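Local atomic coordinates of extracellular solute-binding protein, family 1 (Bifidobacterium longum subsp. infantis ATCC 15697, PDB entry 3QUF), a protein that probably binds a solute, perhaps a carbohydrate, outside the cell and delivers it to an ABC transporter for uptake. Residues G192-Y197 and K220-V225; D206-I211 and K366-N371; V225-E230 and S396-A401; G139-N144 and P283-S288. All coordinates share one frame; numbering follows the deposited sequence.

The contacts cluster in one of the two lobes expected of this family. Contact 1 joins helix 188-199 to helices 218-221 and 223-234. Contact 3 joins helix 223-234 to helix 397-408, near the C-terminus. These two share Val225, lie on the same side of the chain's centre, and have centres about 9 Å apart. Contact 2, centred about 10 Å from contact 1, touches it. Contact 4, centred about 15 Å from contact 1, reaches helix 188-199 through Tyr287. Contacts 2 and 4 both involve the large mixed sheet. Along the chain, contact 1 falls between the segments of contact 4 and closes before contact 3 opens. Contact 2 crosses the other three. Residues distant in sequence thus build one lobe.

Contact 1: residues G192-Y197 and K220-V225; sequences GLLASY and KDWTPV
Val225 packs over one face of the Tyr197 ring. Its methyl carbon CG2 is 4.0 Å from the ring centroid of Tyr197, 29° off the normal, a CH-pi contact. The other methyl, Val225 CG1, reaches the backbone of the opposing helix, 3.6 Å from Leu194 N. CG1, anti to the backbone N (chi1 -175°), goes to Leu193 and Leu194, while CG2, beside the backbone N, goes to Tyr197. Tyr197 CE1 is also 3.7 Å from Pro224 CG. At the far end of the ring Tyr197 OH donates to Asp221 OD1 over 2.7 Å, using the anti lone pair of the carboxylate. Ring and carboxylate planes are turned 62° apart. Asp221 OD2 is bonded to Ser216 OG. Asp221 O, over the same ring, is buried with no polar partner in the model.

Leu194 covers a face of Trp222. Leu194 CD1 lies 4.0 Å from the centroid of the five-membered ring of Trp222. Leu194 CD2 lies above the same indole near its rim, 3.6 Å from Trp222 CZ2. The indole NE1 bonds to Asp208. The contact ties helix 188-199 to the junction of helices 218-221 and 223-234. Leu404 of helix 397-408 also touches Trp222, and Tyr287 packs on Tyr197.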
# COMPACT_ATOMS: atom_id res chain seq x y z
N GLY A 192 -5.48 -3.36 -8.46
CA GLY A 192 -6.67 -4.05 -7.93
C GLY A 192 -7.06 -5.25 -8.76
O GLY A 192 -7.45 -6.31 -8.23
N LEU A 193 -6.93 -5.13 -10.07
CA LEU A 193 -7.25 -6.21 -10.98
C LEU A 193 -6.23 -7.33 -10.89
O LEU A 193 -6.58 -8.50 -10.86
CB LEU A 193 -7.37 -5.65 -12.39
CG LEU A 193 -7.99 -6.57 -13.44
CD1 LEU A 193 -9.43 -6.93 -13.06
CD2 LEU A 193 -7.91 -5.91 -14.84
N LEU A 194 -4.96 -6.95 -10.80
CA LEU A 194 -3.86 -7.87 -10.56
C LEU A 194 -4.05 -8.64 -9.25
O LEU A 194 -3.87 -9.89 -9.22
CB LEU A 194 -2.53 -7.11 -10.55
CG LEU A 194 -1.30 -7.95 -10.31
CD1 LEU A 194 -1.03 -8.93 -11.46
CD2 LEU A 194 -0.04 -7.04 -10.00
N ALA A 195 -4.46 -7.92 -8.20
CA ALA A 195 -4.62 -8.49 -6.88
C ALA A 195 -5.70 -9.59 -6.97
O ALA A 195 -5.53 -10.68 -6.44
CB ALA A 195 -5.01 -7.44 -5.86
N SER A 196 -6.76 -9.30 -7.70
CA SER A 196 -7.84 -10.27 -7.90
C SER A 196 -7.38 -11.46 -8.70
O SER A 196 -7.71 -12.61 -8.37
CB SER A 196 -9.00 -9.60 -8.57
OG SER A 196 -10.07 -10.50 -8.91
N TYR A 197 -6.66 -11.21 -9.79
CA TYR A 197 -6.08 -12.29 -10.59
C TYR A 197 -5.37 -13.31 -9.75
O TYR A 197 -5.55 -14.51 -9.95
CB TYR A 197 -5.13 -11.73 -11.68
CG TYR A 197 -4.26 -12.74 -12.37
CD1 TYR A 197 -4.72 -13.43 -13.48
CD2 TYR A 197 -2.96 -12.97 -11.94
CE1 TYR A 197 -3.93 -14.34 -14.12
CE2 TYR A 197 -2.14 -13.89 -12.61
CZ TYR A 197 -2.66 -14.56 -13.70
OH TYR A 197 -1.85 -15.48 -14.35
N LYS A 220 4.23 -14.22 -18.10
CA LYS A 220 3.24 -15.25 -17.73
C LYS A 220 2.04 -14.67 -17.00
O LYS A 220 0.88 -14.97 -17.32
CB LYS A 220 3.87 -16.36 -16.89
CG LYS A 220 4.79 -17.33 -17.68
CD LYS A 220 5.47 -18.34 -16.72
CE LYS A 220 6.85 -18.88 -17.22
NZ LYS A 220 7.85 -19.13 -16.07
N ASP A 221 2.31 -13.84 -15.99
CA ASP A 221 1.25 -13.46 -15.03
C ASP A 221 0.65 -12.09 -15.20
O ASP A 221 -0.53 -11.91 -14.89
CB ASP A 221 1.73 -13.66 -13.61
CG ASP A 221 1.68 -15.12 -13.18
OD1 ASP A 221 0.69 -15.85 -13.52
OD2 ASP A 221 2.63 -15.51 -12.51
N TRP A 222 1.42 -11.10 -15.64
CA TRP A 222 0.86 -9.79 -15.82
C TRP A 222 0.17 -9.64 -17.17
O TRP A 222 -0.74 -8.85 -17.28
CB TRP A 222 1.90 -8.68 -15.64
CG TRP A 222 2.25 -8.39 -14.19
CD1 TRP A 222 2.33 -9.28 -13.15
CD2 TRP A 222 2.54 -7.10 -13.62
NE1 TRP A 222 2.70 -8.64 -12.00
CE2 TRP A 222 2.84 -7.30 -12.26
CE3 TRP A 222 2.61 -5.81 -14.13
CZ2 TRP A 222 3.18 -6.25 -11.39
CZ3 TRP A 222 2.97 -4.76 -13.27
CH2 TRP A 222 3.24 -4.99 -11.91
N THR A 223 0.62 -10.40 -18.18
CA THR A 223 -0.01 -10.30 -19.52
C THR A 223 -1.51 -10.40 -19.50
O THR A 223 -2.19 -9.54 -20.05
CB THR A 223 0.57 -11.30 -20.53
OG1 THR A 223 1.96 -11.08 -20.64
CG2 THR A 223 -0.09 -11.13 -21.88
N PRO A 224 -2.07 -11.44 -18.85
CA PRO A 224 -3.53 -11.57 -18.85
C PRO A 224 -4.26 -10.44 -18.15
O PRO A 224 -5.39 -10.12 -18.49
CB PRO A 224 -3.79 -12.88 -18.11
CG PRO A 224 -2.54 -13.21 -17.39
CD PRO A 224 -1.40 -12.55 -18.16
N VAL A 225 -3.59 -9.83 -17.19
CA VAL A 225 -4.17 -8.71 -16.46
C VAL A 225 -4.10 -7.47 -17.31
O VAL A 225 -5.09 -6.74 -17.45
CB VAL A 225 -3.51 -8.52 -15.07
CG1 VAL A 225 -4.23 -7.39 -14.25
CG2 VAL A 225 -3.55 -9.84 -14.31

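Contact 2: residues D206-I211 and K366-N371; sequences DLDADI and KFYWVN
Leu207 and Tyr368 bring the two backbones to 7.5 Å between CA atoms, with a type I turn, Asp206 to Ala209, set against short strand 367-368. Tyr368 reaches across to the turn. Its CG is anti to the backbone N (chi1 -177°), which sends the ring out from the strand toward Leu207. Leu207 lies over one face. Leu207 CB is 3.8 Å from the ring centroid of Tyr368, over the face, a CH-pi contact. Further along, Leu207 CD1 sits 3.5 Å from Tyr368 CG, and the two side chains run past each other in opposite directions.

The phenol oxygen has three polar partners. Tyr368 OH donates to Asp208 OD2 at 2.6 Å, meeting the carboxylate on its anti side and 16° out of its plane. Tyr368 OH accepts from Asp208 N at 3.2 Å, with a bent angle of 137°. The third partner is water 1. Asp208 stands at the N-cap position of helix 209-212, but its side chain makes no capping bond and turns to the tyrosine instead. Strand 367-368 runs parallel to strand 295-305, so the tyrosine links this turn to the large mixed sheet.

Water 1 lies 2.8 Å from both Asp206 OD1 and Tyr368 OH, though where its protons point is not certain. Asn371 N donates to it. Asp206 OD1 also accepts from Trp212 NE1. The other carboxylate oxygen of Asp208, OD1, is bonded to Tyr198 OH. Val370 CG2 packs 3.6 Å from Asp208 OD2.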
# COMPACT_ATOMS: atom_id res chain seq x y z
N ASP A 206 2.18 -11.38 -0.19
CA ASP A 206 2.98 -10.84 -1.27
C ASP A 206 2.60 -11.57 -2.57
O ASP A 206 3.20 -12.61 -2.93
CB ASP A 206 4.45 -10.99 -0.92
CG ASP A 206 5.38 -10.23 -1.88
OD1 ASP A 206 4.88 -9.51 -2.78
OD2 ASP A 206 6.61 -10.38 -1.73
N LEU A 207 1.58 -11.06 -3.25
CA LEU A 207 0.91 -11.76 -4.33
C LEU A 207 1.80 -12.04 -5.52
O LEU A 207 1.64 -13.07 -6.16
CB LEU A 207 -0.38 -11.05 -4.76
CG LEU A 207 -1.45 -10.85 -3.70
CD1 LEU A 207 -2.66 -10.06 -4.36
CD2 LEU A 207 -1.93 -12.22 -3.10
N ASP A 208 2.77 -11.16 -5.78
CA ASP A 208 3.69 -11.30 -6.89
C ASP A 208 4.92 -12.18 -6.57
O ASP A 208 5.87 -12.25 -7.36
CB ASP A 208 4.16 -9.91 -7.37
CG ASP A 208 3.18 -9.24 -8.29
OD1 ASP A 208 3.05 -9.69 -9.44
OD2 ASP A 208 2.57 -8.24 -7.87
N ALA A 209 4.89 -12.92 -5.46
CA ALA A 209 6.09 -13.68 -5.06
C ALA A 209 6.64 -14.69 -6.06
O ALA A 209 7.86 -14.95 -6.01
CB ALA A 209 5.89 -14.32 -3.65
N ASP A 210 5.81 -15.28 -6.92
CA ASP A 210 6.31 -16.20 -7.98
C ASP A 210 7.27 -15.45 -8.91
O ASP A 210 8.31 -16.00 -9.31
CB ASP A 210 5.19 -16.82 -8.84
CG ASP A 210 4.38 -17.90 -8.11
OD1 ASP A 210 4.85 -18.37 -7.05
OD2 ASP A 210 3.29 -18.29 -8.60
N ILE A 211 6.95 -14.20 -9.23
CA ILE A 211 7.88 -13.37 -10.01
C ILE A 211 9.14 -13.07 -9.21
O ILE A 211 10.26 -13.25 -9.72
CB ILE A 211 7.21 -12.11 -10.57
CG1 ILE A 211 6.14 -12.52 -11.58
CG2 ILE A 211 8.25 -11.18 -11.25
CD1 ILE A 211 5.22 -11.37 -12.02
N LYS A 366 -7.61 -8.70 2.05
CA LYS A 366 -7.77 -8.58 0.60
C LYS A 366 -7.31 -7.19 0.12
O LYS A 366 -8.04 -6.51 -0.58
CB LYS A 366 -9.21 -8.83 0.20
CG LYS A 366 -9.71 -10.22 0.54
CD LYS A 366 -11.06 -10.56 -0.09
CE LYS A 366 -10.89 -11.14 -1.57
NZ LYS A 366 -12.15 -11.19 -2.51
N PHE A 367 -6.13 -6.78 0.54
CA PHE A 367 -5.50 -5.56 0.09
C PHE A 367 -4.11 -5.88 -0.44
O PHE A 367 -3.42 -6.78 0.08
CB PHE A 367 -5.45 -4.50 1.19
CG PHE A 367 -4.64 -4.91 2.42
CD1 PHE A 367 -5.24 -5.58 3.47
CD2 PHE A 367 -3.31 -4.53 2.54
CE1 PHE A 367 -4.52 -5.94 4.59
CE2 PHE A 367 -2.57 -4.88 3.66
CZ PHE A 367 -3.19 -5.57 4.69
N TYR A 368 -3.66 -5.12 -1.43
CA TYR A 368 -2.38 -5.38 -2.05
C TYR A 368 -1.86 -4.13 -2.74
O TYR A 368 -2.64 -3.29 -3.16
CB TYR A 368 -2.49 -6.54 -3.07
CG TYR A 368 -1.18 -6.92 -3.70
CD1 TYR A 368 -0.15 -7.42 -2.92
CD2 TYR A 368 -0.93 -6.71 -5.07
CE1 TYR A 368 1.07 -7.77 -3.45
CE2 TYR A 368 0.24 -7.11 -5.63
CZ TYR A 368 1.27 -7.62 -4.80
OH TYR A 368 2.49 -7.98 -5.30
N TRP A 369 -0.55 -4.05 -2.86
CA TRP A 369 0.15 -3.08 -3.67
C TRP A 369 1.42 -3.76 -4.19
O TRP A 369 1.97 -4.62 -3.51
CB TRP A 369 0.48 -1.82 -2.84
CG TRP A 369 0.89 -0.67 -3.71
CD1 TRP A 369 2.13 -0.10 -3.82
CD2 TRP A 369 0.03 0.07 -4.59
NE1 TRP A 369 2.11 0.93 -4.73
CE2 TRP A 369 0.83 1.05 -5.22
CE3 TRP A 369 -1.32 -0.03 -4.94
CZ2 TRP A 369 0.31 1.93 -6.16
CZ3 TRP A 369 -1.82 0.84 -5.85
CH2 TRP A 369 -1.01 1.82 -6.46
N VAL A 370 1.87 -3.41 -5.39
CA VAL A 370 3.12 -3.98 -5.92
C VAL A 370 4.32 -3.29 -5.25
O VAL A 370 4.67 -2.15 -5.60
CB VAL A 370 3.22 -3.89 -7.43
CG1 VAL A 370 4.53 -4.56 -7.92
CG2 VAL A 370 2.02 -4.66 -8.13
N ASN A 371 4.94 -3.98 -4.31
CA ASN A 371 6.07 -3.44 -3.53
C ASN A 371 7.33 -4.17 -4.01
O ASN A 371 7.75 -5.21 -3.46
CB ASN A 371 5.81 -3.59 -2.02
CG ASN A 371 4.76 -2.63 -1.51
OD1 ASN A 371 3.75 -3.03 -0.88
ND2 ASN A 371 4.98 -1.39 -1.76
O HOH W 1 4.45 -6.88 -3.61

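Contact 3: residues V225-E230 and S396-A401; sequences VFKRWE and SAKDAA
Glu230 OE1 accepts from two donors at the start of helix 397-408. Water 2 donates to Glu230 OE1 at 2.6 Å. Ala397 N also donates weakly to Glu230 OE1, at 3.3 Å and 140°. The water in turn lies near Ala397 N, where the bond is again weak. Glu230 is extended, with CG anti to the backbone N (chi1 -180°), and so reaches the helix start. The N-terminal end of the helix would be expected to suit its negative charge.

Ala397 fits against helix 223-234. Ala397 CB meets Phe226 CB at 3.5 Å and also touches the Lys227 backbone. The Phe226 ring is covered on one face by Ala400, whose CB is 4.1 Å from the ring centroid and 17° off the normal. Phe190 stacks on the Phe226 ring, and Ile390 of helix 376-391 packs beside it. At the exposed side of the contact, Lys227 and Lys398 run side by side with NZ atoms 4.2 Å apart, a pair of like charges.

Ser396 OG accepts from Asp399 N at 3.0 Å, and Ser396 N gives a weak bond to Asp399 OD2. These reciprocal bonds form a capping box at the start of a helix packed on another through small alanines.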
# COMPACT_ATOMS: atom_id res chain seq x y z
N VAL A 225 -3.59 -9.83 -17.19
CA VAL A 225 -4.17 -8.71 -16.46
C VAL A 225 -4.10 -7.47 -17.31
O VAL A 225 -5.09 -6.74 -17.45
CB VAL A 225 -3.51 -8.52 -15.07
CG1 VAL A 225 -4.23 -7.39 -14.25
CG2 VAL A 225 -3.55 -9.84 -14.31
N PHE A 226 -2.98 -7.25 -17.97
CA PHE A 226 -2.85 -6.15 -18.91
C PHE A 226 -3.90 -6.30 -20.03
O PHE A 226 -4.41 -5.30 -20.51
CB PHE A 226 -1.48 -6.12 -19.55
CG PHE A 226 -0.39 -5.39 -18.76
CD1 PHE A 226 -0.59 -4.12 -18.24
CD2 PHE A 226 0.86 -5.97 -18.61
CE1 PHE A 226 0.45 -3.45 -17.55
CE2 PHE A 226 1.88 -5.32 -17.95
CZ PHE A 226 1.68 -4.05 -17.42
N LYS A 227 -4.18 -7.52 -20.46
CA LYS A 227 -5.16 -7.75 -21.53
C LYS A 227 -6.54 -7.25 -21.12
O LYS A 227 -7.25 -6.64 -21.93
CB LYS A 227 -5.26 -9.23 -21.93
CG LYS A 227 -4.11 -9.79 -22.74
CD LYS A 227 -4.51 -11.14 -23.41
CE LYS A 227 -3.33 -11.91 -24.04
NZ LYS A 227 -2.42 -11.08 -24.87
N ARG A 228 -6.93 -7.55 -19.89
CA ARG A 228 -8.24 -7.13 -19.41
C ARG A 228 -8.25 -5.63 -19.14
O ARG A 228 -9.22 -4.94 -19.44
CB ARG A 228 -8.64 -7.93 -18.18
CG ARG A 228 -8.76 -9.43 -18.45
CD ARG A 228 -9.73 -9.73 -19.63
NE ARG A 228 -11.04 -9.11 -19.40
CZ ARG A 228 -11.82 -8.55 -20.34
NH1 ARG A 228 -11.44 -8.49 -21.60
NH2 ARG A 228 -12.99 -8.02 -20.01
N TRP A 229 -7.14 -5.13 -18.63
CA TRP A 229 -7.01 -3.68 -18.42
C TRP A 229 -7.01 -2.95 -19.78
O TRP A 229 -7.70 -1.94 -19.92
CB TRP A 229 -5.73 -3.37 -17.60
CG TRP A 229 -5.73 -2.07 -16.88
CD1 TRP A 229 -6.46 -1.73 -15.81
CD2 TRP A 229 -4.93 -0.92 -17.20
NE1 TRP A 229 -6.17 -0.44 -15.41
CE2 TRP A 229 -5.22 0.07 -16.23
CE3 TRP A 229 -3.97 -0.65 -18.17
CZ2 TRP A 229 -4.63 1.32 -16.24
CZ3 TRP A 229 -3.37 0.59 -18.16
CH2 TRP A 229 -3.71 1.57 -17.21
N GLU A 230 -6.29 -3.47 -20.78
CA GLU A 230 -6.26 -2.90 -22.14
C GLU A 230 -7.70 -2.88 -22.73
O GLU A 230 -8.10 -1.93 -23.40
CB GLU A 230 -5.30 -3.69 -23.05
CG GLU A 230 -5.19 -3.18 -24.50
CD GLU A 230 -4.34 -4.08 -25.42
OE1 GLU A 230 -3.95 -5.19 -25.00
OE2 GLU A 230 -4.07 -3.68 -26.57
N SER A 396 0.92 -3.62 -27.07
CA SER A 396 -0.01 -4.64 -26.65
C SER A 396 0.26 -4.98 -25.20
O SER A 396 1.31 -4.61 -24.65
CB SER A 396 0.18 -5.90 -27.46
OG SER A 396 1.47 -6.42 -27.23
N ALA A 397 -0.67 -5.72 -24.60
CA ALA A 397 -0.47 -6.28 -23.27
C ALA A 397 0.79 -7.12 -23.19
O ALA A 397 1.61 -6.92 -22.28
CB ALA A 397 -1.69 -7.12 -22.87
N LYS A 398 0.99 -8.04 -24.12
CA LYS A 398 2.18 -8.89 -24.04
C LYS A 398 3.48 -8.08 -24.19
O LYS A 398 4.45 -8.34 -23.48
CB LYS A 398 2.13 -10.06 -25.04
CG LYS A 398 2.95 -11.29 -24.53
CD LYS A 398 3.24 -12.37 -25.57
CE LYS A 398 1.97 -13.00 -26.13
NZ LYS A 398 1.00 -13.46 -25.07
N ASP A 399 3.47 -7.06 -25.05
CA ASP A 399 4.66 -6.19 -25.18
C ASP A 399 4.98 -5.47 -23.88
O ASP A 399 6.15 -5.35 -23.51
CB ASP A 399 4.47 -5.11 -26.26
CG ASP A 399 4.40 -5.68 -27.69
OD1 ASP A 399 5.05 -6.73 -28.00
OD2 ASP A 399 3.69 -5.03 -28.52
N ALA A 400 3.96 -4.96 -23.20
CA ALA A 400 4.16 -4.31 -21.90
C ALA A 400 4.77 -5.27 -20.90
O ALA A 400 5.73 -4.93 -20.19
CB ALA A 400 2.85 -3.76 -21.36
N ALA A 401 4.23 -6.48 -20.83
CA ALA A 401 4.76 -7.48 -19.91
C ALA A 401 6.20 -7.88 -20.26
O ALA A 401 7.03 -8.02 -19.36
CB ALA A 401 3.84 -8.70 -19.84
O HOH W 2 -3.16 -6.91 -26.72

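Contact 4: residues G139-N144 and P283-S288; sequences GAFFYN and PFPAYS
Strand 135-144 belongs to the large mixed sheet. The loop after its neighbour, strand 279-282, packs against the backbone and the Phe141 side chain of the strand. The backbones come within 5.3 Å between the CA atoms of Ala140 and Pro283. No hydrogen bond joins the two segments, and every touching residue is buried.

The centre is an edge-to-face pair of phenylalanines. Phe284 turns its edge to the face of Phe141. The ring centroids of Phe141 and Phe284 are 4.7 Å apart, with the planes at 60°. The edge atom Phe284 CD1 stands over the middle of the Phe141 ring, and its neighbour CE1 is 3.6 Å from Phe141 CD1. Phe284 has its CG anti to the carbonyl carbon (chi1 -64°). From there the other side of its ring lies along the strand backbone, with Phe284 CE2 3.8 Å from Ala140 CA and 3.7 Å from Gly139 O.

Pro285 continues the apolar patch. Pro285 CD packs against the Phe141 ring, 3.5 Å from Phe141 CE2. The proline and phenylalanine side chains cross at about a right angle. Phe141 therefore takes two successive residues of the loop, one as a ring edge and the other as a proline methylene.

Around this pair, Phe163 and Phe178 also meet the Phe141 ring, and Val261 of strand 259-264 touches it. In the backbone, Phe141 bonds to Ala282 of strand 279-282, and Ala140 to Ser264 of strand 259-264. Ser189 of helix 188-199 packs on Phe141, while further down the loop Tyr287 N bonds to Ser196 OG of the same helix.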
# COMPACT_ATOMS: atom_id res chain seq x y z
N GLY A 139 -6.71 1.96 -0.45
CA GLY A 139 -7.29 2.72 -1.54
C GLY A 139 -8.36 1.87 -2.23
O GLY A 139 -8.31 0.63 -2.21
N ALA A 140 -9.31 2.54 -2.88
CA ALA A 140 -10.45 1.84 -3.48
C ALA A 140 -11.15 2.74 -4.49
O ALA A 140 -10.64 3.82 -4.80
CB ALA A 140 -11.43 1.39 -2.35
N PHE A 141 -12.28 2.29 -5.03
CA PHE A 141 -13.02 3.07 -6.00
C PHE A 141 -14.08 3.92 -5.28
O PHE A 141 -14.88 3.41 -4.47
CB PHE A 141 -13.72 2.18 -7.03
CG PHE A 141 -12.95 1.92 -8.32
CD1 PHE A 141 -11.90 2.70 -8.77
CD2 PHE A 141 -13.38 0.87 -9.15
CE1 PHE A 141 -11.29 2.44 -9.98
CE2 PHE A 141 -12.81 0.65 -10.37
CZ PHE A 141 -11.76 1.41 -10.79
N PHE A 142 -14.08 5.20 -5.58
CA PHE A 142 -15.09 6.13 -5.11
C PHE A 142 -15.96 6.43 -6.31
O PHE A 142 -15.44 6.68 -7.39
CB PHE A 142 -14.41 7.38 -4.55
CG PHE A 142 -13.71 7.17 -3.23
CD1 PHE A 142 -12.61 6.29 -3.11
CD2 PHE A 142 -14.17 7.82 -2.09
CE1 PHE A 142 -12.00 6.06 -1.89
CE2 PHE A 142 -13.55 7.62 -0.87
CZ PHE A 142 -12.47 6.75 -0.75
N TYR A 143 -17.28 6.35 -6.14
CA TYR A 143 -18.21 6.54 -7.27
C TYR A 143 -19.36 7.49 -6.99
O TYR A 143 -19.79 7.65 -5.85
CB TYR A 143 -18.73 5.19 -7.82
CG TYR A 143 -19.57 4.39 -6.84
CD1 TYR A 143 -18.97 3.58 -5.90
CD2 TYR A 143 -20.96 4.47 -6.87
CE1 TYR A 143 -19.72 2.83 -4.99
CE2 TYR A 143 -21.73 3.74 -5.97
CZ TYR A 143 -21.11 2.93 -5.05
OH TYR A 143 -21.87 2.21 -4.16
N ASN A 144 -19.82 8.13 -8.06
CA ASN A 144 -20.91 9.11 -8.01
C ASN A 144 -22.21 8.33 -8.22
O ASN A 144 -22.50 7.86 -9.34
CB ASN A 144 -20.68 10.17 -9.09
CG ASN A 144 -21.77 11.23 -9.11
OD1 ASN A 144 -22.90 10.96 -8.72
ND2 ASN A 144 -21.43 12.43 -9.59
N PRO A 283 -14.81 -1.85 -3.50
CA PRO A 283 -13.54 -2.44 -3.89
C PRO A 283 -13.41 -2.44 -5.42
O PRO A 283 -14.38 -2.16 -6.15
CB PRO A 283 -13.66 -3.89 -3.37
CG PRO A 283 -15.12 -4.18 -3.47
CD PRO A 283 -15.82 -2.87 -3.15
N PHE A 284 -12.22 -2.75 -5.91
CA PHE A 284 -12.05 -2.84 -7.35
C PHE A 284 -12.80 -4.05 -7.89
O PHE A 284 -12.91 -5.08 -7.20
CB PHE A 284 -10.59 -2.93 -7.72
CG PHE A 284 -9.82 -1.70 -7.35
CD1 PHE A 284 -9.86 -0.56 -8.13
CD2 PHE A 284 -9.11 -1.68 -6.17
CE1 PHE A 284 -9.20 0.59 -7.73
CE2 PHE A 284 -8.45 -0.53 -5.76
CZ PHE A 284 -8.48 0.60 -6.56
N PRO A 285 -13.33 -3.94 -9.10
CA PRO A 285 -13.98 -5.10 -9.70
C PRO A 285 -13.05 -6.30 -9.82
O PRO A 285 -11.85 -6.16 -10.00
CB PRO A 285 -14.36 -4.62 -11.10
CG PRO A 285 -14.33 -3.12 -11.02
CD PRO A 285 -13.24 -2.83 -10.05
N ALA A 286 -13.63 -7.48 -9.68
CA ALA A 286 -12.86 -8.70 -9.77
C ALA A 286 -12.40 -9.00 -11.20
O ALA A 286 -13.06 -8.68 -12.18
CB ALA A 286 -13.69 -9.88 -9.25
N TYR A 287 -11.29 -9.70 -11.28
CA TYR A 287 -10.81 -10.25 -12.55
C TYR A 287 -11.82 -11.20 -13.19
O TYR A 287 -12.06 -11.08 -14.37
CB TYR A 287 -9.50 -10.93 -12.29
CG TYR A 287 -8.86 -11.61 -13.46
CD1 TYR A 287 -8.19 -10.88 -14.43
CD2 TYR A 287 -8.84 -12.99 -13.54
CE1 TYR A 287 -7.56 -11.51 -15.50
CE2 TYR A 287 -8.18 -13.65 -14.60
CZ TYR A 287 -7.56 -12.88 -15.57
OH TYR A 287 -6.87 -13.50 -16.60
N SER A 288 -12.44 -12.08 -12.42
CA SER A 288 -13.39 -13.06 -12.99
C SER A 288 -14.53 -13.53 -12.10
O SER A 288 -15.61 -13.86 -12.63
CB SER A 288 -12.64 -14.30 -13.52
OG SER A 288 -12.21 -15.14 -12.48